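Local structure of peptide methionine sulfoxide reductase msrA/msrB (Neisseria meningitidis, 2FY6) at residues His3-Leu8 and Pro89-Asn94; Gln44-Ala49 and Leu83-Leu88. The protein acts as a peptide methionine sulfoxide reductase, and this N-terminal thioredoxin-fold domain probably supplies reducing equivalents through a thioredoxin-type CxxC motif. One frame throughout, in Å; residues are numbered along the deposited sequence.

Contact 1. Residues His3-Leu8 and Pro89-Asn94; sequences HTLSTL and PVVTDN
The CA atoms of Leu8 and Asp93 lie 6.7 Å apart, the closest CA pair between 3-8 and 89-94, joining the residues after the N-terminal helix to the end of strand 90-92 of the thioredoxin-fold sheet and the loop beyond it. Leu8 follows the helix and leads into strand 9-10, the antiparallel neighbour of 90-92, so the chain is turning onto the edge of the sheet here. The contact is apolar and centred on Leu8. Its CG sits anti to the carbonyl carbon (chi1 -60°), which directs the methyls toward Val91 and the end of the strand: CD1 lies between Val91 CG1 and Asp93 CB, 3.8 Å from each, while CD2 rests 3.8 Å from the backbone oxygen of Thr92. Val91 suits the middle of the strand because its branched side chain is compact and wholly apolar; its CG1 packs against Leu8 CB at 3.6 Å, and the two side chains cross at about a right angle. Asp93, though buried, has its carboxylate engaged by the start of helix 97-101, OD2 accepting from Ile98 N; Leu8 CD1 meets it mainly at CB and CG. From the helix Leu5, which also touches Ile60 and Ile98, reaches the same valine methyl, its CD1 4.1 Å from Val91 CG1.

Contact 2. Residues Gln44-Ala49 and Leu83-Leu88; sequences QTEKWA and LNYPKL. With SO4 (sulfate ion), chain D.
Glu46 meets the 83-88 loop from helix 42-50, its chain extended, with CG anti to the backbone N (chi1 178°), so that the carboxylate extends beyond the helix to the loop backbone. At Asn84 the link is indirect: one water donates both to the carbonyl oxygen of Asn84 and to Glu46 OE1, 2.6 Å away. Tyr85 presents its ring edge to the same oxygen, OE1 lying near the ring plane, 3.5 Å from Tyr85 CD1, with carboxylate and ring turned 66° apart. Pro86 has no N-H to offer, but its CD packs 3.2 Å from Glu46 OE2, and its fixed phi suits the second position of the type I turn from Tyr85 to Leu88. Lys87 then gives its backbone N-H to Glu46 OE2 on the anti lone pair, 3.0 Å long and nearly straight at 163°. The acid thus grips the turn by one backbone N-H and the residue before it through water, while the Lys87 amine leads away. Leu88 closes the turn and is buried: its CD1 packs on Thr45 CG2 at 3.5 Å, and its CB meets Glu46 CB. Thr45 suits this boundary, its methyl facing Leu88 while OG1 bonds to Lys29 NZ and Glu41 O. On another side of the helix Gln44, Lys47 and Trp48 hold a sulfate, probably from the crystallisation liquor; Trp48 NE1 donates almost straight to its O3. This is part of the thioredoxin fold, in which the helix that follows the CxxC segment packs against the loop entering a central strand.

Contact 2 is nested along the chain inside the loop that contact 1 closes, and its segment 83-88 runs straight into 89-94. Their centres are about 17 Å apart, and they touch where Pro89 CD packs on Ala49 CB at 4.2 Å. Strand 90-92 lies between strands 9-10 and 58-63; contact 1 packs the N-terminal segment onto it, whereas contact 2 ties the loop leading into it to helix 42-50. Both also reach strand 58-63, through Leu5 and Val91 in one and Thr45 and Leu88 in the other. Of the two, contact 2 lies towards the presumed redox site: the Thr45 side chain is near, without touching, the Cys35 and Cys38 motif.

Contact 1. Residues His3-Leu8 and Pro89-Asn94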
ATOM      1  N   HIS A   3      -6.889  -2.015 -12.163  1.00 36.26           N
ATOM      2  CA  HIS A   3      -7.372  -0.930 -13.009  1.00 34.47           C
ATOM      3  C   HIS A   3      -7.594   0.357 -12.226  1.00 32.13           C
ATOM      4  O   HIS A   3      -7.103   1.416 -12.615  1.00 31.63           O
ATOM      5  CB  HIS A   3      -8.672  -1.308 -13.717  1.00 35.89           C
ATOM      6  CG  HIS A   3      -9.254  -0.187 -14.519  1.00 37.50           C
ATOM      7  ND1 HIS A   3      -8.557   0.442 -15.528  1.00 38.01           N
ATOM      8  CD2 HIS A   3     -10.443   0.455 -14.427  1.00 39.15           C
ATOM      9  CE1 HIS A   3      -9.289   1.425 -16.021  1.00 39.39           C
ATOM     10  NE2 HIS A   3     -10.439   1.454 -15.370  1.00 40.31           N
ATOM     11  N   THR A   4      -8.343   0.269 -11.132  1.00 30.32           N
ATOM     12  CA  THR A   4      -8.606   1.443 -10.310  1.00 28.88           C
ATOM     13  C   THR A   4      -7.267   2.029  -9.891  1.00 26.59           C
ATOM     14  O   THR A   4      -7.090   3.244  -9.825  1.00 24.66           O
ATOM     15  CB  THR A   4      -9.385   1.081  -9.030  1.00 30.34           C
ATOM     16  OG1 THR A   4     -10.611   0.430  -9.381  1.00 33.68           O
ATOM     17  CG2 THR A   4      -9.696   2.336  -8.229  1.00 30.45           C
ATOM     18  N   LEU A   5      -6.322   1.140  -9.617  1.00 24.64           N
ATOM     19  CA  LEU A   5      -4.996   1.538  -9.188  1.00 23.66           C
ATOM     20  C   LEU A   5      -4.280   2.339 -10.274  1.00 21.59           C
ATOM     21  O   LEU A   5      -3.688   3.379  -9.998  1.00 19.99           O
ATOM     22  CB  LEU A   5      -4.202   0.282  -8.814  1.00 23.37           C
ATOM     23  CG  LEU A   5      -2.934   0.368  -7.964  1.00 22.65           C
ATOM     24  CD1 LEU A   5      -3.140   1.257  -6.745  1.00 18.49           C
ATOM     25  CD2 LEU A   5      -2.569  -1.050  -7.533  1.00 21.79           C
ATOM     26  N   SER A   6      -4.362   1.868 -11.514  1.00 22.02           N
ATOM     27  CA  SER A   6      -3.701   2.544 -12.630  1.00 21.79           C
ATOM     28  C   SER A   6      -4.294   3.924 -12.925  1.00 21.23           C
ATOM     29  O   SER A   6      -3.666   4.744 -13.592  1.00 20.30           O
ATOM     30  CB  SER A   6      -3.768   1.676 -13.892  1.00 22.96           C
ATOM     31  OG  SER A   6      -5.096   1.546 -14.367  1.00 19.59           O
ATOM     32  N   THR A   7      -5.495   4.176 -12.420  1.00 21.05           N
ATOM     33  CA  THR A   7      -6.159   5.456 -12.641  1.00 21.22           C
ATOM     34  C   THR A   7      -5.839   6.444 -11.526  1.00 20.23           C
ATOM     35  O   THR A   7      -6.204   7.620 -11.596  1.00 19.04           O
ATOM     36  CB  THR A   7      -7.687   5.293 -12.700  1.00 21.23           C
ATOM     37  OG1 THR A   7      -8.179   4.930 -11.406  1.00 23.45           O
ATOM     38  CG2 THR A   7      -8.070   4.211 -13.692  1.00 24.31           C
ATOM     39  N   LEU A   8      -5.154   5.967 -10.494  1.00 18.49           N
ATOM     40  CA  LEU A   8      -4.807   6.820  -9.366  1.00 17.15           C
ATOM     41  C   LEU A   8      -3.407   7.403  -9.471  1.00 16.82           C
ATOM     42  O   LEU A   8      -2.593   6.966 -10.283  1.00 17.90           O
ATOM     43  CB  LEU A   8      -4.926   6.032  -8.060  1.00 17.04           C
ATOM     44  CG  LEU A   8      -6.308   5.456  -7.741  1.00 18.01           C
ATOM     45  CD1 LEU A   8      -6.216   4.570  -6.504  1.00 17.55           C
ATOM     46  CD2 LEU A   8      -7.308   6.594  -7.516  1.00 16.57           C
ATOM     47  N   PRO A  89       6.179   4.532  -2.099  1.00 13.45           N
ATOM     48  CA  PRO A  89       5.059   4.878  -2.978  1.00 14.27           C
ATOM     49  C   PRO A  89       3.802   5.090  -2.138  1.00 13.83           C
ATOM     50  O   PRO A  89       3.403   4.209  -1.375  1.00 12.78           O
ATOM     51  CB  PRO A  89       4.932   3.654  -3.888  1.00 13.93           C
ATOM     52  CG  PRO A  89       6.304   3.022  -3.836  1.00 15.06           C
ATOM     53  CD  PRO A  89       6.670   3.174  -2.386  1.00 13.71           C
ATOM     54  N   VAL A  90       3.188   6.259  -2.268  1.00 12.34           N
ATOM     55  CA  VAL A  90       1.977   6.550  -1.518  1.00 11.88           C
ATOM     56  C   VAL A  90       0.873   6.943  -2.488  1.00 12.96           C
ATOM     57  O   VAL A  90       0.771   8.100  -2.896  1.00 12.85           O
ATOM     58  CB  VAL A  90       2.194   7.698  -0.505  1.00 10.29           C
ATOM     59  CG1 VAL A  90       0.886   8.030   0.193  1.00 11.88           C
ATOM     60  CG2 VAL A  90       3.238   7.299   0.521  1.00 10.53           C
ATOM     61  N   VAL A  91       0.061   5.963  -2.861  1.00 11.87           N
ATOM     62  CA  VAL A  91      -1.048   6.187  -3.774  1.00 15.09           C
ATOM     63  C   VAL A  91      -2.220   6.707  -2.946  1.00 14.96           C
ATOM     64  O   VAL A  91      -2.505   6.171  -1.876  1.00 15.34           O
ATOM     65  CB  VAL A  91      -1.462   4.861  -4.469  1.00 14.23           C
ATOM     66  CG1 VAL A  91      -2.625   5.097  -5.417  1.00 15.00           C
ATOM     67  CG2 VAL A  91      -0.275   4.284  -5.217  1.00 15.21           C
ATOM     68  N   THR A  92      -2.880   7.761  -3.417  1.00 14.66           N
ATOM     69  CA  THR A  92      -4.031   8.294  -2.694  1.00 16.91           C
ATOM     70  C   THR A  92      -5.304   7.877  -3.416  1.00 17.42           C
ATOM     71  O   THR A  92      -5.453   8.100  -4.622  1.00 17.64           O
ATOM     72  CB  THR A  92      -3.993   9.835  -2.582  1.00 16.51           C
ATOM     73  OG1 THR A  92      -4.016  10.418  -3.891  1.00 19.30           O
ATOM     74  CG2 THR A  92      -2.737  10.278  -1.850  1.00 16.84           C
ATOM     75  N   ASP A  93      -6.219   7.268  -2.667  1.00 16.64           N
ATOM     76  CA  ASP A  93      -7.479   6.780  -3.209  1.00 15.63           C
ATOM     77  C   ASP A  93      -8.624   7.509  -2.514  1.00 15.83           C
ATOM     78  O   ASP A  93      -9.192   7.018  -1.536  1.00 14.75           O
ATOM     79  CB  ASP A  93      -7.564   5.269  -2.971  1.00 16.96           C
ATOM     80  CG  ASP A  93      -8.796   4.639  -3.592  1.00 18.71           C
ATOM     81  OD1 ASP A  93      -9.604   5.362  -4.211  1.00 20.19           O
ATOM     82  OD2 ASP A  93      -8.946   3.409  -3.455  1.00 17.75           O
ATOM     83  N   ASN A  94      -8.948   8.693  -3.025  1.00 15.01           N
ATOM     84  CA  ASN A  94     -10.002   9.522  -2.461  1.00 15.63           C
ATOM     85  C   ASN A  94     -11.308   8.750  -2.348  1.00 16.54           C
ATOM     86  O   ASN A  94     -11.881   8.335  -3.355  1.00 18.24           O
ATOM     87  CB  ASN A  94     -10.179  10.777  -3.325  1.00 17.81           C
ATOM     88  CG  ASN A  94     -11.135  11.777  -2.715  1.00 17.05           C
ATOM     89  OD1 ASN A  94     -11.281  11.854  -1.496  1.00 19.11           O
ATOM     90  ND2 ASN A  94     -11.776  12.570  -3.565  1.00 19.93           N
TER

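Contact 2. Residues Gln44-Ala49 and Leu83-Leu88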
ATOM      1  N   GLN A  44      10.147   1.822   7.882  1.00 12.18           N
ATOM      2  CA  GLN A  44      10.370   0.408   7.631  1.00 14.05           C
ATOM      3  C   GLN A  44       9.816   0.000   6.264  1.00 15.19           C
ATOM      4  O   GLN A  44      10.461  -0.732   5.510  1.00 14.83           O
ATOM      5  CB  GLN A  44       9.692  -0.414   8.717  1.00 13.47           C
ATOM      6  CG  GLN A  44       9.647  -1.898   8.446  1.00 13.48           C
ATOM      7  CD  GLN A  44       8.871  -2.634   9.514  1.00 13.70           C
ATOM      8  OE1 GLN A  44       7.654  -2.480   9.629  1.00 14.23           O
ATOM      9  NE2 GLN A  44       9.575  -3.434  10.313  1.00 13.81           N
ATOM     10  N   THR A  45       8.615   0.472   5.951  1.00 14.83           N
ATOM     11  CA  THR A  45       7.992   0.135   4.683  1.00 14.79           C
ATOM     12  C   THR A  45       8.778   0.720   3.510  1.00 15.69           C
ATOM     13  O   THR A  45       8.862   0.102   2.451  1.00 15.32           O
ATOM     14  CB  THR A  45       6.541   0.630   4.646  1.00 17.34           C
ATOM     15  OG1 THR A  45       5.842   0.110   5.785  1.00 16.55           O
ATOM     16  CG2 THR A  45       5.843   0.158   3.371  1.00 15.22           C
ATOM     17  N   GLU A  46       9.361   1.901   3.701  1.00 14.13           N
ATOM     18  CA  GLU A  46      10.152   2.523   2.642  1.00 15.18           C
ATOM     19  C   GLU A  46      11.391   1.658   2.402  1.00 15.56           C
ATOM     20  O   GLU A  46      11.797   1.433   1.259  1.00 14.99           O
ATOM     21  CB  GLU A  46      10.571   3.940   3.036  1.00 14.46           C
ATOM     22  CG  GLU A  46      11.442   4.629   1.982  1.00 17.23           C
ATOM     23  CD  GLU A  46      11.992   5.961   2.446  1.00 16.31           C
ATOM     24  OE1 GLU A  46      12.374   6.065   3.628  1.00 16.58           O
ATOM     25  OE2 GLU A  46      12.060   6.901   1.624  1.00 17.39           O
ATOM     26  N   LYS A  47      11.980   1.173   3.489  1.00 15.13           N
ATOM     27  CA  LYS A  47      13.150   0.315   3.399  1.00 16.63           C
ATOM     28  C   LYS A  47      12.797  -0.927   2.589  1.00 16.41           C
ATOM     29  O   LYS A  47      13.526  -1.312   1.674  1.00 16.05           O
ATOM     30  CB  LYS A  47      13.614  -0.107   4.792  1.00 19.75           C
ATOM     31  CG  LYS A  47      14.601  -1.274   4.788  1.00 23.63           C
ATOM     32  CD  LYS A  47      15.091  -1.575   6.190  1.00 30.60           C
ATOM     33  CE  LYS A  47      15.752  -2.938   6.282  1.00 32.87           C
ATOM     34  NZ  LYS A  47      14.740  -4.023   6.168  1.00 35.66           N
ATOM     35  N   TRP A  48      11.672  -1.549   2.932  1.00 13.32           N
ATOM     36  CA  TRP A  48      11.223  -2.749   2.231  1.00 14.37           C
ATOM     37  C   TRP A  48      11.066  -2.501   0.730  1.00 14.63           C
ATOM     38  O   TRP A  48      11.524  -3.298  -0.091  1.00 15.31           O
ATOM     39  CB  TRP A  48       9.894  -3.239   2.814  1.00 12.99           C
ATOM     40  CG  TRP A  48      10.001  -3.856   4.189  1.00 12.58           C
ATOM     41  CD1 TRP A  48      11.113  -3.919   4.986  1.00 12.57           C
ATOM     42  CD2 TRP A  48       8.942  -4.471   4.932  1.00 11.92           C
ATOM     43  NE1 TRP A  48      10.809  -4.533   6.179  1.00 10.53           N
ATOM     44  CE2 TRP A  48       9.484  -4.882   6.174  1.00 12.80           C
ATOM     45  CE3 TRP A  48       7.585  -4.714   4.671  1.00 12.82           C
ATOM     46  CZ2 TRP A  48       8.713  -5.522   7.155  1.00 11.69           C
ATOM     47  CZ3 TRP A  48       6.818  -5.349   5.644  1.00 11.80           C
ATOM     48  CH2 TRP A  48       7.388  -5.745   6.872  1.00 12.99           C
ATOM     49  N   ALA A  49      10.425  -1.392   0.378  1.00 14.78           N
ATOM     50  CA  ALA A  49      10.204  -1.042  -1.021  1.00 16.09           C
ATOM     51  C   ALA A  49      11.498  -0.965  -1.836  1.00 17.42           C
ATOM     52  O   ALA A  49      11.491  -1.220  -3.040  1.00 18.67           O
ATOM     53  CB  ALA A  49       9.463   0.286  -1.110  1.00 15.68           C
ATOM     54  N   LEU A  83       6.309  15.092   5.697  1.00 19.70           N
ATOM     55  CA  LEU A  83       7.146  13.957   6.078  1.00 19.27           C
ATOM     56  C   LEU A  83       8.163  13.684   4.970  1.00 19.12           C
ATOM     57  O   LEU A  83       8.094  14.294   3.906  1.00 19.89           O
ATOM     58  CB  LEU A  83       6.284  12.716   6.331  1.00 18.15           C
ATOM     59  CG  LEU A  83       5.478  12.647   7.636  1.00 17.84           C
ATOM     60  CD1 LEU A  83       4.486  13.796   7.729  1.00 19.29           C
ATOM     61  CD2 LEU A  83       4.747  11.311   7.689  1.00 18.45           C
ATOM     62  N   ASN A  84       9.099  12.771   5.211  1.00 18.26           N
ATOM     63  CA  ASN A  84      10.129  12.480   4.217  1.00 18.03           C
ATOM     64  C   ASN A  84      10.424  10.995   4.009  1.00 16.96           C
ATOM     65  O   ASN A  84      11.262  10.411   4.694  1.00 19.41           O
ATOM     66  CB  ASN A  84      11.426  13.216   4.594  1.00 19.26           C
ATOM     67  CG  ASN A  84      12.527  13.033   3.565  1.00 20.55           C
ATOM     68  OD1 ASN A  84      12.339  13.306   2.380  1.00 22.76           O
ATOM     69  ND2 ASN A  84      13.686  12.577   4.015  1.00 23.29           N
ATOM     70  N   TYR A  85       9.730  10.399   3.048  1.00 15.55           N
ATOM     71  CA  TYR A  85       9.900   8.992   2.698  1.00 15.55           C
ATOM     72  C   TYR A  85       9.819   8.969   1.175  1.00 15.09           C
ATOM     73  O   TYR A  85       8.913   8.377   0.585  1.00 14.45           O
ATOM     74  CB  TYR A  85       8.783   8.160   3.334  1.00 14.34           C
ATOM     75  CG  TYR A  85       8.820   8.203   4.845  1.00 14.16           C
ATOM     76  CD1 TYR A  85       9.764   7.462   5.566  1.00 15.26           C
ATOM     77  CD2 TYR A  85       7.957   9.036   5.554  1.00 13.46           C
ATOM     78  CE1 TYR A  85       9.848   7.562   6.960  1.00 14.84           C
ATOM     79  CE2 TYR A  85       8.032   9.142   6.940  1.00 13.63           C
ATOM     80  CZ  TYR A  85       8.978   8.406   7.635  1.00 14.11           C
ATOM     81  OH  TYR A  85       9.057   8.541   9.004  1.00 15.16           O
ATOM     82  N   PRO A  86      10.788   9.626   0.522  1.00 16.39           N
ATOM     83  CA  PRO A  86      10.899   9.750  -0.931  1.00 18.51           C
ATOM     84  C   PRO A  86      10.808   8.471  -1.746  1.00 17.78           C
ATOM     85  O   PRO A  86      10.329   8.496  -2.873  1.00 19.07           O
ATOM     86  CB  PRO A  86      12.232  10.481  -1.113  1.00 19.77           C
ATOM     87  CG  PRO A  86      13.026  10.020   0.047  1.00 19.32           C
ATOM     88  CD  PRO A  86      12.030  10.081   1.174  1.00 17.22           C
ATOM     89  N   LYS A  87      11.250   7.352  -1.183  1.00 17.18           N
ATOM     90  CA  LYS A  87      11.202   6.090  -1.910  1.00 17.43           C
ATOM     91  C   LYS A  87       9.988   5.231  -1.566  1.00 17.54           C
ATOM     92  O   LYS A  87       9.891   4.080  -1.995  1.00 17.33           O
ATOM     93  CB  LYS A  87      12.489   5.300  -1.674  1.00 19.27           C
ATOM     94  CG  LYS A  87      13.695   5.869  -2.405  1.00 22.37           C
ATOM     95  CD  LYS A  87      13.481   5.812  -3.913  1.00 25.74           C
ATOM     96  CE  LYS A  87      14.672   6.363  -4.685  1.00 29.47           C
ATOM     97  NZ  LYS A  87      14.449   6.263  -6.158  1.00 30.09           N
ATOM     98  N   LEU A  88       9.065   5.793  -0.794  1.00 15.43           N
ATOM     99  CA  LEU A  88       7.865   5.068  -0.412  1.00 14.40           C
ATOM    100  C   LEU A  88       6.709   5.477  -1.309  1.00 14.20           C
ATOM    101  O   LEU A  88       6.297   6.639  -1.315  1.00 12.77           O
ATOM    102  CB  LEU A  88       7.501   5.360   1.050  1.00 15.41           C
ATOM    103  CG  LEU A  88       6.209   4.702   1.551  1.00 15.09           C
ATOM    104  CD1 LEU A  88       6.402   3.187   1.632  1.00 13.44           C
ATOM    105  CD2 LEU A  88       5.836   5.269   2.915  1.00 14.39           C
TER
HETATM  106  S   SO4 D 315      13.041  -4.561   9.502  1.00 41.29           S
HETATM  107  O1  SO4 D 315      12.646  -5.622  10.516  1.00 43.87           O
HETATM  108  O2  SO4 D 315      14.538  -4.318   9.670  1.00 44.20           O
HETATM  109  O3  SO4 D 315      12.851  -5.119   8.216  1.00 41.98           O
HETATM  110  O4  SO4 D 315      12.421  -3.371   9.961  1.00 44.65           O
HETATM  111  O   HOH W   1      13.215   8.342   4.651  1.00 18.03           O